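Local coordinates for protein aspartate aminotransferase (Thermotoga maritima, PDB 1O4S) that catalyses the pyridoxal-phosphate-dependent transfer of an amino group from L-aspartate to 2-oxoglutarate, giving oxaloacetate and L-glutamate, at residues F53-P58 and T251-G256; E85-R90 and V255-S260; K246-T251 and L288-V293. One frame throughout, in Å; residues are numbered along the deposited sequence.

Interaction 1 of 3, residues F53-P58 and T251-G256. With PLP (pyridoxal-5'-phosphate), chain M.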
loop_
_atom_site.group_PDB
_atom_site.type_symbol
_atom_site.label_atom_id
_atom_site.label_comp_id
_atom_site.label_asym_id
_atom_site.label_seq_id
_atom_site.Cartn_x
_atom_site.Cartn_y
_atom_site.Cartn_z
ATOM N N PHE B 53 0.720 21.993 -9.460
ATOM C CA PHE B 53 1.902 22.106 -10.274
ATOM C C PHE B 53 2.087 20.703 -10.866
ATOM O O PHE B 53 1.614 19.717 -10.311
ATOM C CB PHE B 53 3.118 22.523 -9.437
ATOM C CG PHE B 53 3.234 24.002 -9.216
ATOM C CD1 PHE B 53 4.286 24.721 -9.746
ATOM C CD2 PHE B 53 2.287 24.684 -8.466
ATOM C CE1 PHE B 53 4.385 26.112 -9.547
ATOM C CE2 PHE B 53 2.384 26.056 -8.269
ATOM C CZ PHE B 53 3.432 26.758 -8.811
ATOM N N PRO B 54 2.765 20.612 -12.000
ATOM C CA PRO B 54 3.085 19.300 -12.575
ATOM C C PRO B 54 4.203 18.711 -11.787
ATOM O O PRO B 54 4.842 19.401 -10.998
ATOM C CB PRO B 54 3.529 19.630 -14.027
ATOM C CG PRO B 54 3.951 21.086 -14.023
ATOM C CD PRO B 54 3.279 21.728 -12.828
ATOM N N THR B 55 4.440 17.432 -12.006
ATOM C CA THR B 55 5.702 16.804 -11.647
ATOM C C THR B 55 6.841 17.575 -12.314
ATOM O O THR B 55 6.757 17.866 -13.498
ATOM C CB THR B 55 5.711 15.365 -12.154
ATOM O OG1 THR B 55 4.700 14.622 -11.485
ATOM C CG2 THR B 55 7.028 14.697 -11.834
ATOM N N PRO B 56 7.900 17.927 -11.594
ATOM C CA PRO B 56 9.004 18.647 -12.228
ATOM C C PRO B 56 9.556 17.914 -13.426
ATOM O O PRO B 56 9.738 16.715 -13.367
ATOM C CB PRO B 56 10.037 18.733 -11.116
ATOM C CG PRO B 56 9.231 18.736 -9.879
ATOM C CD PRO B 56 8.148 17.738 -10.162
ATOM N N GLU B 57 9.828 18.632 -14.504
ATOM C CA GLU B 57 10.216 17.992 -15.731
ATOM C C GLU B 57 11.466 17.109 -15.578
ATOM O O GLU B 57 11.544 16.087 -16.190
ATOM C CB GLU B 57 10.380 19.017 -16.852
ATOM C CG GLU B 57 10.414 18.397 -18.262
ATOM C CD GLU B 57 9.116 17.641 -18.628
ATOM O OE1 GLU B 57 9.099 16.920 -19.664
ATOM O OE2 GLU B 57 8.093 17.753 -17.878
ATOM N N PRO B 58 12.461 17.477 -14.781
ATOM C CA PRO B 58 13.615 16.580 -14.648
ATOM C C PRO B 58 13.243 15.226 -14.071
ATOM O O PRO B 58 13.902 14.234 -14.402
ATOM C CB PRO B 58 14.580 17.364 -13.751
ATOM C CG PRO B 58 14.176 18.788 -13.982
ATOM C CD PRO B 58 12.665 18.745 -14.061
ATOM N N THR B 251 2.046 14.028 -5.941
ATOM C CA THR B 251 1.030 13.292 -5.169
ATOM C C THR B 251 0.644 11.957 -5.791
ATOM O O THR B 251 0.518 10.981 -5.063
ATOM C CB THR B 251 -0.271 14.120 -4.974
ATOM O OG1 THR B 251 -0.617 14.691 -6.220
ATOM C CG2 THR B 251 -0.102 15.258 -3.982
ATOM N N GLY B 252 0.442 11.906 -7.108
ATOM C CA GLY B 252 0.055 10.684 -7.781
ATOM C C GLY B 252 1.146 9.606 -7.883
ATOM O O GLY B 252 0.839 8.489 -8.206
ATOM N N TRP B 253 2.394 9.958 -7.601
ATOM C CA TRP B 253 3.530 9.018 -7.586
ATOM C C TRP B 253 3.515 8.067 -6.387
ATOM O O TRP B 253 3.944 6.937 -6.529
ATOM C CB TRP B 253 4.877 9.728 -7.656
ATOM C CG TRP B 253 5.141 10.356 -8.953
ATOM C CD1 TRP B 253 4.861 11.652 -9.331
ATOM C CD2 TRP B 253 5.793 9.753 -10.052
ATOM N NE1 TRP B 253 5.312 11.873 -10.607
ATOM C CE2 TRP B 253 5.854 10.709 -11.087
ATOM C CE3 TRP B 253 6.321 8.476 -10.286
ATOM C CZ2 TRP B 253 6.416 10.429 -12.320
ATOM C CZ3 TRP B 253 6.867 8.201 -11.519
ATOM C CH2 TRP B 253 6.915 9.178 -12.511
ATOM N N ARG B 254 2.937 8.517 -5.274
ATOM C CA ARG B 254 2.865 7.812 -3.992
ATOM C C ARG B 254 4.235 7.397 -3.483
ATOM O O ARG B 254 4.502 6.199 -3.407
ATOM C CB ARG B 254 1.924 6.585 -4.048
ATOM C CG ARG B 254 0.678 6.745 -4.928
ATOM C CD ARG B 254 -0.336 7.786 -4.490
ATOM N NE ARG B 254 -0.659 7.687 -3.074
ATOM C CZ ARG B 254 -0.320 8.551 -2.120
ATOM N NH1 ARG B 254 0.364 9.649 -2.394
ATOM N NH2 ARG B 254 -0.671 8.306 -0.862
ATOM N N VAL B 255 5.096 8.376 -3.181
ATOM C CA VAL B 255 6.402 8.134 -2.589
ATOM C C VAL B 255 6.569 9.005 -1.355
ATOM O O VAL B 255 6.553 10.235 -1.433
ATOM C CB VAL B 255 7.563 8.513 -3.500
ATOM C CG1 VAL B 255 8.892 7.995 -2.909
ATOM C CG2 VAL B 255 7.332 8.043 -4.870
ATOM N N GLY B 256 6.728 8.347 -0.217
ATOM C CA GLY B 256 7.033 9.010 1.015
ATOM C C GLY B 256 7.999 8.115 1.749
ATOM O O GLY B 256 8.455 7.092 1.202
HETATM N N1 PLP M . -0.328 14.331 6.045
HETATM C C2 PLP M . -1.107 15.421 5.712
HETATM C C2A PLP M . -1.641 16.215 6.867
HETATM C C3 PLP M . -1.400 15.725 4.372
HETATM O O3 PLP M . -2.086 16.702 4.097
HETATM C C4 PLP M . -0.848 14.949 3.341
HETATM C C4A PLP M . -1.147 15.298 1.866
HETATM C C5 PLP M . -0.037 13.856 3.733
HETATM C C6 PLP M . 0.199 13.568 5.076
HETATM C C5A PLP M . 0.658 12.888 2.800
HETATM O O4P PLP M . 0.067 12.331 1.638
HETATM P P PLP M . 0.884 11.379 0.643
HETATM O O1P PLP M . 0.344 11.826 -0.665
HETATM O O2P PLP M . 2.331 11.583 0.819
HETATM O O3P PLP M . 0.355 10.067 1.070
#
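Thr55 and Trp253 meet through a single polar bond: indole NE1 donates to Thr55 OG1 at 2.9 Å, with an N-H...O angle of 158°. The hydroxyl oxygen sits in the plane of the indole, at its edge, and the two side chains cross at about a right angle. CG2 of Thr55 comes to 3.5 Å from the same NE1, which brings the methyl in beside the bond. Thr55 holds OG1 opposite its carbonyl carbon (chi1 -64°), and this turn presents the oxygen to the indole. Around the ring pack Ala63 of helix 57-68, Ala283 and Ala286 of helix 281-290, and Leu67 of the second subunit.

The residue after the tryptophan serves the cofactor. The chain of Arg254 bends twice, and its guanidinium meets the phosphate of PLP edge-on: NH1 reaches O1P at 2.8 Å and NH2 reaches O3P at 2.8 Å. A second shell steadies this fork. NH1 of Arg254 also donates to Thr251 O at 3.0 Å, in the carbonyl plane but 18° out of the guanidinium plane, while NH2 is shared with Thr276 O of the second subunit.

Chemically, one hydrogen bond ties a buried indole N-H to the segment leading into helix 57-68, and the neighbouring paired hydrogen bonds probably offset part of the phosphate's negative charge.

Interaction 2 of 3, residues E85-R90 and V255-S260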
loop_
_atom_site.group_PDB
_atom_site.type_symbol
_atom_site.label_atom_id
_atom_site.label_comp_id
_atom_site.label_asym_id
_atom_site.label_seq_id
_atom_site.Cartn_x
_atom_site.Cartn_y
_atom_site.Cartn_z
ATOM N N GLU B 85 19.562 6.018 0.961
ATOM C CA GLU B 85 20.782 6.735 1.212
ATOM C C GLU B 85 20.637 8.204 0.838
ATOM O O GLU B 85 21.068 9.069 1.580
ATOM C CB GLU B 85 21.926 6.088 0.436
ATOM C CG GLU B 85 23.265 6.786 0.600
ATOM C CD GLU B 85 24.318 6.208 -0.327
ATOM O OE1 GLU B 85 24.066 6.136 -1.572
ATOM O OE2 GLU B 85 25.393 5.815 0.195
ATOM N N GLY B 86 20.035 8.494 -0.313
ATOM C CA GLY B 86 19.786 9.876 -0.708
ATOM C C GLY B 86 18.915 10.612 0.302
ATOM O O GLY B 86 19.238 11.718 0.704
ATOM N N ILE B 87 17.816 9.991 0.721
ATOM C CA ILE B 87 16.947 10.557 1.761
ATOM C C ILE B 87 17.703 10.765 3.084
ATOM O O ILE B 87 17.620 11.839 3.692
ATOM C CB ILE B 87 15.740 9.679 1.974
ATOM C CG1 ILE B 87 14.840 9.736 0.738
ATOM C CG2 ILE B 87 14.992 10.123 3.221
ATOM C CD1 ILE B 87 13.799 8.604 0.650
ATOM N N ALA B 88 18.454 9.752 3.506
ATOM C CA ALA B 88 19.216 9.832 4.736
ATOM C C ALA B 88 20.215 11.002 4.692
ATOM O O ALA B 88 20.364 11.747 5.662
ATOM C CB ALA B 88 19.955 8.523 4.977
ATOM N N LYS B 89 20.892 11.155 3.560
ATOM C CA LYS B 89 21.891 12.214 3.397
ATOM C C LYS B 89 21.233 13.600 3.392
ATOM O O LYS B 89 21.720 14.515 4.039
ATOM C CB LYS B 89 22.701 11.972 2.113
ATOM C CG LYS B 89 23.758 13.018 1.822
ATOM C CD LYS B 89 24.407 12.801 0.442
ATOM C CE LYS B 89 25.536 13.800 0.193
ATOM N NZ LYS B 89 25.712 14.032 -1.291
ATOM N N ARG B 90 20.106 13.754 2.700
ATOM C CA ARG B 90 19.436 15.069 2.624
ATOM C C ARG B 90 18.941 15.494 4.021
ATOM O O ARG B 90 19.282 16.557 4.490
ATOM C CB ARG B 90 18.293 15.063 1.593
ATOM C CG ARG B 90 17.635 16.459 1.282
ATOM C CD ARG B 90 18.367 17.335 0.189
ATOM N N VAL B 255 5.096 8.376 -3.181
ATOM C CA VAL B 255 6.402 8.134 -2.589
ATOM C C VAL B 255 6.569 9.005 -1.355
ATOM O O VAL B 255 6.553 10.235 -1.433
ATOM C CB VAL B 255 7.563 8.513 -3.500
ATOM C CG1 VAL B 255 8.892 7.995 -2.909
ATOM C CG2 VAL B 255 7.332 8.043 -4.870
ATOM N N GLY B 256 6.728 8.347 -0.217
ATOM C CA GLY B 256 7.033 9.010 1.015
ATOM C C GLY B 256 7.999 8.115 1.749
ATOM O O GLY B 256 8.455 7.092 1.202
ATOM N N TYR B 257 8.289 8.484 2.997
ATOM C CA TYR B 257 9.219 7.728 3.783
ATOM C C TYR B 257 9.090 7.994 5.261
ATOM O O TYR B 257 8.484 8.983 5.701
ATOM C CB TYR B 257 10.660 8.012 3.320
ATOM C CG TYR B 257 11.026 9.473 3.346
ATOM C CD1 TYR B 257 11.446 10.093 4.528
ATOM C CD2 TYR B 257 10.936 10.233 2.211
ATOM C CE1 TYR B 257 11.770 11.425 4.567
ATOM C CE2 TYR B 257 11.237 11.592 2.237
ATOM C CZ TYR B 257 11.666 12.177 3.413
ATOM O OH TYR B 257 12.004 13.507 3.421
ATOM N N LEU B 258 9.676 7.070 6.021
ATOM C CA LEU B 258 9.755 7.144 7.465
ATOM C C LEU B 258 11.209 7.014 7.816
ATOM O O LEU B 258 11.930 6.220 7.211
ATOM C CB LEU B 258 8.946 5.994 8.057
ATOM C CG LEU B 258 8.984 5.715 9.555
ATOM C CD1 LEU B 258 7.655 5.195 10.020
ATOM C CD2 LEU B 258 10.120 4.718 9.923
ATOM N N ILE B 259 11.637 7.827 8.775
ATOM C CA ILE B 259 12.934 7.714 9.410
ATOM C C ILE B 259 12.725 7.572 10.924
ATOM O O ILE B 259 12.025 8.365 11.533
ATOM C CB ILE B 259 13.811 8.970 9.126
ATOM C CG1 ILE B 259 13.757 9.367 7.641
ATOM C CG2 ILE B 259 15.266 8.705 9.591
ATOM C CD1 ILE B 259 14.776 10.474 7.199
ATOM N N SER B 260 13.353 6.577 11.524
ATOM C CA SER B 260 13.340 6.404 12.972
ATOM C C SER B 260 14.620 5.674 13.403
ATOM O O SER B 260 15.591 5.701 12.693
ATOM C CB SER B 260 12.056 5.634 13.396
ATOM O OG SER B 260 11.829 5.687 14.800
#
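Helix-on-sheet packing in the large domain of a fold type I PLP enzyme is exemplified here, where Ile87 of helix 81-95 meets Tyr257 and Ile259 of strand 256-259. This strand runs antiparallel to both its neighbours, 104-107 and 238-243, in the seven-stranded mixed sheet. Backbone hydrogen bonds hold it on both flanks: Gly256 and Leu258 pair with Thr107 and Val105, Tyr257 and Ile259 with Asn242 and Tyr240.

Ile87 carries the helix side of the contact with both of its methyls. CG2 lies over the centre of the Tyr257 ring, 3.7 Å from the centroid and 11° off the normal, a well-formed CH-pi contact. The delta methyl, CD1, settles nearer the root of the ring, 3.6 Å from Tyr257 CD2. Tyr257 can offer that face because its CG is tucked between the backbone N and the carbonyl carbon (chi1 56°). Two residues along the strand, Ile259 points to the same face of the sheet, and its CD1 approaches Ile87 CG2 at 4.0 Å; Leu258, between them, directs its CB away from the helix. Val104 of the edge strand packs against both isoleucines, and Val106 also touches Ile87.

No hydrogen bond crosses between the two segments, which bury 156 Å² against each other. Cohesion therefore rests on dispersion and on the pi cloud receiving a methyl, so it depends on shape and close fit rather than on charge, some 9 Å from the cofactor at the tyrosine side chain.

Interaction 3 of 3, residues K246-T251 and L288-V293; sequences KSHSMT and LKALEV. With PLP (pyridoxal-5'-phosphate), chain M.
Loop-against-helix-end packing brings His248 and Met250 onto Ala290 and Val293, in the large domain of the fold type I aminotransferase. The loop follows strand 238-243 and carries the cofactor lysine; its partner, 288-293, takes in the C-terminal part of helix 281-290 and a type I beta turn from Ala290 to Val293. At the far end of the loop segment, Lys246 NZ is joined covalently to PLP C4A at 1.4 Å, consistent with the internal aldimine of this family.

The imidazole of His248 is used on both face and edge. Over one face stands Ala290 CB, 4.3 Å from the ring centroid and only 4° off the normal, a CH-pi contact. At the edge, NE2 donates a weak hydrogen bond of 3.4 Å to Val293 O, which lies near the ring plane (N-H...O angle 157°). Ala290 O is nearer to NE2, at 3.1 Å, yet its angle is too poor for a bond; that carbonyl instead accepts the backbone N-H of Val293, closing the turn. At the ring's second nitrogen, across CE1 from NE2, ND1 shares a 2.9 Å hydrogen bond with Ser247 OG, either group being able to donate. A leucine in place of His248 would probably leave Ser247 OG and Val293 O without their imidazole partners and lose the flat surface under the alanine methyl.

Hydrophobic contacts complete the seam. Met250 runs straight at chi2 (174°), carrying its sulfur outward to the helix, and Val59 of helix 57-68 packs on both Met250 and Ala290. Pro58 similarly touches Val293, whose CG1 lies 4.2 Å from His248 CD2, while Met250 SD rests 3.9 Å from Ala290 CB.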
loop_
_atom_site.group_PDB
_atom_site.type_symbol
_atom_site.label_atom_id
_atom_site.label_comp_id
_atom_site.label_asym_id
_atom_site.label_seq_id
_atom_site.Cartn_x
_atom_site.Cartn_y
_atom_site.Cartn_z
ATOM N N LYS B 246 3.929 16.819 -1.568
ATOM C CA LYS B 246 3.636 18.245 -1.466
ATOM C C LYS B 246 4.803 19.075 -1.916
ATOM O O LYS B 246 4.637 20.011 -2.689
ATOM C CB LYS B 246 3.172 18.607 -0.019
ATOM C CG LYS B 246 2.024 17.670 0.549
ATOM C CD LYS B 246 0.805 17.609 -0.361
ATOM C CE LYS B 246 -0.284 16.559 0.027
ATOM N NZ LYS B 246 -0.206 16.166 1.428
ATOM N N SER B 247 6.001 18.714 -1.456
ATOM C CA SER B 247 7.201 19.458 -1.761
ATOM C C SER B 247 7.499 19.517 -3.251
ATOM O O SER B 247 8.068 20.497 -3.698
ATOM C CB SER B 247 8.408 18.885 -0.988
ATOM O OG SER B 247 8.711 17.566 -1.425
ATOM N N HIS B 248 7.119 18.483 -4.017
ATOM C CA HIS B 248 7.447 18.410 -5.444
ATOM C C HIS B 248 6.247 18.182 -6.314
ATOM O O HIS B 248 6.384 17.844 -7.493
ATOM C CB HIS B 248 8.432 17.283 -5.689
ATOM C CG HIS B 248 9.785 17.561 -5.136
ATOM N ND1 HIS B 248 10.167 17.160 -3.875
ATOM C CD2 HIS B 248 10.831 18.244 -5.648
ATOM C CE1 HIS B 248 11.415 17.536 -3.654
ATOM N NE2 HIS B 248 11.836 18.206 -4.711
ATOM N N SER B 249 5.072 18.347 -5.733
ATOM C CA SER B 249 3.842 18.154 -6.451
ATOM C C SER B 249 3.828 16.797 -7.170
ATOM O O SER B 249 3.593 16.721 -8.387
ATOM C CB SER B 249 3.609 19.287 -7.434
ATOM O OG SER B 249 2.242 19.413 -7.718
ATOM N N MET B 250 4.156 15.756 -6.413
ATOM C CA MET B 250 4.243 14.402 -6.934
ATOM C C MET B 250 3.230 13.488 -6.274
ATOM O O MET B 250 3.493 12.335 -6.074
ATOM C CB MET B 250 5.665 13.868 -6.747
ATOM C CG MET B 250 6.643 14.501 -7.712
ATOM S SD MET B 250 8.349 14.003 -7.394
ATOM C CE MET B 250 8.282 12.208 -7.595
ATOM N N THR B 251 2.046 14.028 -5.941
ATOM C CA THR B 251 1.030 13.292 -5.169
ATOM C C THR B 251 0.644 11.957 -5.791
ATOM O O THR B 251 0.518 10.981 -5.063
ATOM C CB THR B 251 -0.271 14.120 -4.974
ATOM O OG1 THR B 251 -0.617 14.691 -6.220
ATOM C CG2 THR B 251 -0.102 15.258 -3.982
ATOM N N LEU B 288 14.318 9.629 -6.464
ATOM C CA LEU B 288 15.751 9.769 -6.330
ATOM C C LEU B 288 16.196 11.042 -7.081
ATOM O O LEU B 288 16.960 11.840 -6.550
ATOM C CB LEU B 288 16.439 8.482 -6.811
ATOM C CG LEU B 288 17.957 8.393 -6.828
ATOM C CD1 LEU B 288 18.536 8.550 -5.417
ATOM C CD2 LEU B 288 18.349 7.056 -7.423
ATOM N N LYS B 289 15.655 11.277 -8.272
ATOM C CA LYS B 289 15.933 12.502 -9.014
ATOM C C LYS B 289 15.312 13.719 -8.334
ATOM O O LYS B 289 15.870 14.817 -8.347
ATOM C CB LYS B 289 15.405 12.365 -10.451
ATOM C CG LYS B 289 15.533 13.620 -11.358
ATOM C CD LYS B 289 16.986 14.117 -11.562
ATOM C CE LYS B 289 17.887 13.114 -12.297
ATOM N NZ LYS B 289 19.272 13.650 -12.654
ATOM N N ALA B 290 14.132 13.538 -7.764
ATOM C CA ALA B 290 13.427 14.617 -7.086
ATOM C C ALA B 290 14.251 15.220 -5.963
ATOM O O ALA B 290 14.123 16.403 -5.723
ATOM C CB ALA B 290 12.135 14.174 -6.560
ATOM N N LEU B 291 15.074 14.410 -5.295
ATOM C CA LEU B 291 16.004 14.888 -4.281
ATOM C C LEU B 291 16.925 16.003 -4.783
ATOM O O LEU B 291 17.299 16.895 -4.024
ATOM C CB LEU B 291 16.848 13.734 -3.758
ATOM C CG LEU B 291 16.121 12.747 -2.852
ATOM C CD1 LEU B 291 16.980 11.522 -2.671
ATOM C CD2 LEU B 291 15.803 13.385 -1.504
ATOM N N GLU B 292 17.261 15.973 -6.074
ATOM C CA GLU B 292 18.106 16.987 -6.679
ATOM C C GLU B 292 17.365 18.249 -7.168
ATOM O O GLU B 292 18.004 19.201 -7.619
ATOM C CB GLU B 292 18.838 16.392 -7.878
ATOM C CG GLU B 292 19.681 15.182 -7.567
ATOM C CD GLU B 292 20.163 14.468 -8.834
ATOM O OE1 GLU B 292 20.450 15.136 -9.840
ATOM O OE2 GLU B 292 20.243 13.216 -8.820
ATOM N N VAL B 293 16.043 18.256 -7.095
ATOM C CA VAL B 293 15.238 19.258 -7.759
ATOM C C VAL B 293 14.837 20.385 -6.786
ATOM O O VAL B 293 14.390 20.156 -5.674
ATOM C CB VAL B 293 14.016 18.599 -8.458
ATOM C CG1 VAL B 293 13.034 19.633 -8.940
ATOM C CG2 VAL B 293 14.490 17.662 -9.646
HETATM N N1 PLP M . -0.328 14.331 6.045
HETATM C C2 PLP M . -1.107 15.421 5.712
HETATM C C2A PLP M . -1.641 16.215 6.867
HETATM C C3 PLP M . -1.400 15.725 4.372
HETATM O O3 PLP M . -2.086 16.702 4.097
HETATM C C4 PLP M . -0.848 14.949 3.341
HETATM C C4A PLP M . -1.147 15.298 1.866
HETATM C C5 PLP M . -0.037 13.856 3.733
HETATM C C6 PLP M . 0.199 13.568 5.076
HETATM C C5A PLP M . 0.658 12.888 2.800
HETATM O O4P PLP M . 0.067 12.331 1.638
HETATM P P PLP M . 0.884 11.379 0.643
HETATM O O1P PLP M . 0.344 11.826 -0.665
HETATM O O2P PLP M . 2.331 11.583 0.819
HETATM O O3P PLP M . 0.355 10.067 1.070
#

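Interactions 1 and 3 are close neighbours, their centres about 6 Å apart, and they share Thr251. Both reach PLP, one at its phosphate and the other at C4A, so a single loop serves two neighbouring substituents of the pyridine ring, the aldehyde carbon and the phosphate arm. Ser249 OG lies 2.7 Å from Phe53 O, a probable hydrogen bond joining the two contacts directly. Interaction 2, centred about 16 Å from interaction 1, continues the same chain through Val255 and Gly256 into the sheet. Its centre is about 12 Å from that of interaction 3, and the two touch where Leu291 CD1 packs 3.7 Å from Gly86 C. Cofactor loop, helix end and sheet are thus linked in sequence and space.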